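Local coordinates for antifreeze protein (Leucosporidium, PDB 3UYU) that confers freeze tolerance by binding to the surface of ice crystals and inhibiting their growth, with low thermal hysteresis activity, at the interface of chains A and B. Sequence-based numbering; all coordinates share one arbitrary frame. Chains: chain A/B, Antifreeze protein.

Both contacts belong to one two-fold symmetric interface between the copies of this right-handed beta-helix protein, and the centres of their C-alpha atoms lie about 20 Å apart. In contact 1 the C-terminal tail of chain B runs along loop residues 37-40 of chain A; in contact 2 the start of helix 76-96 of chain B meets the corresponding helix and 3-10 helix 9-13 of chain A. The same proline takes part in both, as B:Pro228 in contact 1 and A:Pro228 in contact 2. By the two-fold symmetry, each tail passes the partner's helix start and then runs along its loop, so that the homodimer exchanges C-terminal arms.

Contact 1: the interface of chains A and B. Residues chain A 37-40, 43, 70-71; chain B 228-232.
Neighbouring valines of the C-terminal arm of chain B, residues 228-232, send their side chains to different parts of chain A. B:Val231 lies alongside A:Pro38, the two side chains directed in parallel, with the CG2 branch 3.9 Å from the proline ring carbon CG. A:Pro38 follows a cis peptide bond, which probably helps to turn its ring towards the arm. B:Val230, with CG1 anti to the backbone N, splits its branches: CG1 rests on A:Ala40 CB at 3.8 Å and also meets A:Asp71 CB, while CG2 turns to the backbone carbonyl of A:Ala70. Between these side chains the extended arm forms a parallel beta bridge, B:Val231 with A:Ala39 of loop 37-40. B:Val231 N donates to A:Pro38 O at 2.9 Å, from above the carbonyl plane. B:Val231 O accepts A:Ala40 N at 3.0 Å. That nitrogen lies in the carbonyl plane, with a C=O...N angle of 154°. A:Tyr43, its CG beside the backbone N (chi1 -71°), meets the arm with the CE2 side of its ring and with its hydroxyl. The phenol OH is 3.0 Å from B:Gln232 O, a hydrogen bond in which the phenol can donate, and B:Val231 O lies near CE2 at the rim. A:Ala40 O of the same chain sits at the ring edge, in plane. An alanine in place of A:Tyr43 would probably loosen the tip of the arm by removing this hydroxyl and the ring beside both carbonyls. The B:Gln232 chain bends at chi2 (-91°), so that its amide comes against A:Ala40 CB. Its NE2 reaches a water at 2.7 Å, which in turn meets the A:Asp71 carboxylate oxygen OD2. The site fastens one C-terminal arm of the homodimer to its partner, an assembly that the protein does not require for thermal hysteresis activity.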
# COMPACT_ATOMS: atom_id res chain seq x y z
N SER A 37 10.43 -7.55 7.47
CA SER A 37 9.68 -8.56 6.66
C SER A 37 10.49 -8.78 5.38
O SER A 37 10.88 -7.84 4.70
CB SER A 37 8.26 -8.05 6.35
OG SER A 37 7.65 -9.00 5.44
N PRO A 38 10.69 -10.08 4.99
CA PRO A 38 10.05 -11.28 5.53
C PRO A 38 10.68 -11.93 6.77
O PRO A 38 10.21 -12.97 7.29
CB PRO A 38 10.15 -12.25 4.33
CG PRO A 38 11.40 -11.89 3.70
CD PRO A 38 11.31 -10.35 3.69
N ALA A 39 11.76 -11.29 7.24
CA ALA A 39 12.39 -11.83 8.48
C ALA A 39 11.51 -11.94 9.70
O ALA A 39 10.62 -11.09 9.99
CB ALA A 39 13.66 -10.98 8.86
N ALA A 40 11.75 -12.98 10.51
CA ALA A 40 11.08 -13.12 11.79
C ALA A 40 11.72 -12.19 12.91
O ALA A 40 12.82 -11.66 12.69
CB ALA A 40 11.23 -14.60 12.29
N TYR A 43 15.42 -11.70 14.06
CA TYR A 43 16.43 -10.93 13.37
C TYR A 43 16.41 -9.43 13.77
O TYR A 43 17.16 -8.67 13.13
CB TYR A 43 16.18 -11.03 11.86
CG TYR A 43 16.51 -12.39 11.30
CD1 TYR A 43 17.82 -12.73 11.07
CD2 TYR A 43 15.51 -13.33 11.08
CE1 TYR A 43 18.16 -13.99 10.53
CE2 TYR A 43 15.83 -14.60 10.56
CZ TYR A 43 17.14 -14.90 10.28
OH TYR A 43 17.46 -16.13 9.75
N ALA A 70 7.62 -10.17 10.75
CA ALA A 70 6.78 -10.94 9.76
C ALA A 70 6.06 -12.14 10.46
O ALA A 70 5.08 -12.65 9.88
CB ALA A 70 7.58 -11.40 8.57
N ASP A 71 6.55 -12.62 11.62
CA ASP A 71 5.90 -13.75 12.33
C ASP A 71 4.88 -13.35 13.39
O ASP A 71 4.29 -14.20 14.10
CB ASP A 71 6.95 -14.71 12.94
CG ASP A 71 7.94 -14.01 13.90
OD1 ASP A 71 8.35 -12.83 13.65
OD2 ASP A 71 8.40 -14.65 14.87
N PRO B 228 3.79 -12.96 2.59
CA PRO B 228 5.16 -13.42 2.32
C PRO B 228 5.58 -14.59 3.23
O PRO B 228 5.18 -14.65 4.40
CB PRO B 228 6.01 -12.18 2.68
CG PRO B 228 5.10 -11.00 2.38
CD PRO B 228 3.74 -11.49 2.79
N GLU B 229 6.36 -15.54 2.70
CA GLU B 229 6.82 -16.62 3.57
C GLU B 229 7.86 -16.08 4.59
O GLU B 229 8.81 -15.44 4.19
CB GLU B 229 7.44 -17.75 2.72
CG GLU B 229 7.85 -18.94 3.57
CD GLU B 229 8.31 -20.16 2.76
OE1 GLU B 229 8.18 -20.14 1.51
OE2 GLU B 229 8.84 -21.12 3.41
N VAL B 230 7.66 -16.38 5.86
CA VAL B 230 8.55 -15.91 6.95
C VAL B 230 9.93 -16.57 6.83
O VAL B 230 10.03 -17.77 6.55
CB VAL B 230 7.88 -16.13 8.36
CG1 VAL B 230 8.83 -15.80 9.58
CG2 VAL B 230 6.62 -15.33 8.48
N VAL B 231 10.98 -15.77 6.95
CA VAL B 231 12.37 -16.26 7.02
C VAL B 231 12.75 -16.44 8.49
O VAL B 231 12.80 -15.46 9.28
CB VAL B 231 13.34 -15.33 6.22
CG1 VAL B 231 14.84 -15.76 6.44
CG2 VAL B 231 12.98 -15.30 4.72
N GLN B 232 13.01 -17.70 8.88
CA GLN B 232 13.41 -18.02 10.24
C GLN B 232 14.88 -18.45 10.14
O GLN B 232 15.70 -18.12 11.02
CB GLN B 232 12.55 -19.18 10.85
CG GLN B 232 11.03 -18.94 11.03
CD GLN B 232 10.62 -18.36 12.40
OE1 GLN B 232 11.49 -18.07 13.27
NE2 GLN B 232 9.30 -18.18 12.60
O HOH W 1 8.19 -17.33 14.86

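Contact 2: the interface of chains A and B. Residues chain A 10, 13, 79, 225, 228; chain B 77-78, 81-82.
B:Asn78 comes to the rim of the A:Tyr79 ring and not over its centre: its CB sits obliquely off the edge between CE1 and OH, 3.8 Å from CE1. The B:Asn78 amide is tilted only 21° from the plane of the ring. The A:Asn13 and B:Asn78 side chains run antiparallel past one another, their amides inclined by 38°. A:Asn13 ND2 donates to the A:Tyr79 phenol OH at 3.2 Å, with the oxygen close to the amide plane. It also meets a water at 3.0 Å, and that water lies 2.8 Å from the B:Asn78 backbone O. These two bonds to ND2 should hold the amide rotation fixed and, within chain A, steady the phenol. B:Asn78 ND2 adds a weak hydrogen bond to the same OH at 3.4 Å. With CG anti to the backbone N (chi1 -180°), A:Tyr79 carries its OH to where both amide nitrogens approach it. Beside this polar group, the CG2 branch of A:Val10 packs tightly on B:Ala82 CB, 3.5 Å away. A:Pro228, poorly ordered, stands roughly perpendicular to B:Pro77 and B:Asn78; its CG faces B:Ala81 CB at 4.0 Å. In the fold, the first turns of helix 76-96 of chain B lie between the C-terminal tail of chain A and the surface built from its 3-10 helix 9-13 and its own helix 76-96, bringing the long helices of the homodimer together near their starts.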
# COMPACT_ATOMS: atom_id res chain seq x y z
N VAL A 10 2.92 2.93 2.45
CA VAL A 10 2.83 2.56 3.80
C VAL A 10 4.22 2.71 4.46
O VAL A 10 4.30 2.74 5.69
CB VAL A 10 2.33 1.06 3.90
CG1 VAL A 10 2.28 0.57 5.35
CG2 VAL A 10 0.86 1.01 3.36
N ASN A 13 5.13 5.09 7.26
CA ASN A 13 4.72 4.87 8.65
C ASN A 13 5.85 4.28 9.47
O ASN A 13 5.61 3.82 10.62
CB ASN A 13 3.52 3.90 8.71
CG ASN A 13 2.29 4.44 7.92
OD1 ASN A 13 2.25 5.62 7.47
ND2 ASN A 13 1.31 3.58 7.72
N TYR A 79 0.36 -6.01 6.83
CA TYR A 79 0.75 -4.59 6.96
C TYR A 79 2.23 -4.41 6.57
O TYR A 79 2.57 -3.53 5.75
CB TYR A 79 0.54 -4.21 8.41
CG TYR A 79 0.89 -2.76 8.76
CD1 TYR A 79 0.24 -1.67 8.14
CD2 TYR A 79 1.86 -2.52 9.73
CE1 TYR A 79 0.56 -0.35 8.50
CE2 TYR A 79 2.14 -1.19 10.12
CZ TYR A 79 1.51 -0.14 9.49
OH TYR A 79 1.77 1.20 9.80
N VAL A 225 3.08 10.49 12.34
CA VAL A 225 2.11 9.81 11.48
C VAL A 225 0.75 10.13 12.08
O VAL A 225 0.44 9.68 13.22
CB VAL A 225 2.35 8.27 11.51
CG1 VAL A 225 1.34 7.57 10.62
CG2 VAL A 225 3.75 7.90 11.00
N PRO A 228 -5.59 8.09 11.54
CA PRO A 228 -6.82 8.14 10.72
C PRO A 228 -8.00 8.52 11.67
O PRO A 228 -8.07 7.99 12.79
CB PRO A 228 -6.94 6.72 10.14
CG PRO A 228 -5.52 6.09 10.33
CD PRO A 228 -4.97 6.75 11.57
N PRO B 77 -5.82 0.59 12.33
CA PRO B 77 -6.18 1.86 11.67
C PRO B 77 -5.30 2.19 10.45
O PRO B 77 -5.84 2.54 9.36
CB PRO B 77 -5.97 2.89 12.81
CG PRO B 77 -6.48 2.06 14.00
CD PRO B 77 -5.79 0.74 13.82
N ASN B 78 -3.98 2.04 10.56
CA ASN B 78 -3.09 2.39 9.45
C ASN B 78 -3.20 1.33 8.32
O ASN B 78 -3.04 1.69 7.17
CB ASN B 78 -1.61 2.40 9.90
CG ASN B 78 -1.26 3.61 10.68
OD1 ASN B 78 -1.95 4.61 10.62
ND2 ASN B 78 -0.13 3.53 11.39
N ALA B 81 -6.30 2.32 6.55
CA ALA B 81 -6.18 3.58 5.79
C ALA B 81 -5.44 3.29 4.45
O ALA B 81 -5.79 3.82 3.39
CB ALA B 81 -5.36 4.61 6.67
N ALA B 82 -4.45 2.40 4.46
CA ALA B 82 -3.76 1.95 3.23
C ALA B 82 -4.70 1.21 2.29
O ALA B 82 -4.69 1.42 1.09
CB ALA B 82 -2.59 1.01 3.62
O HOH W 2 -1.33 3.81 6.41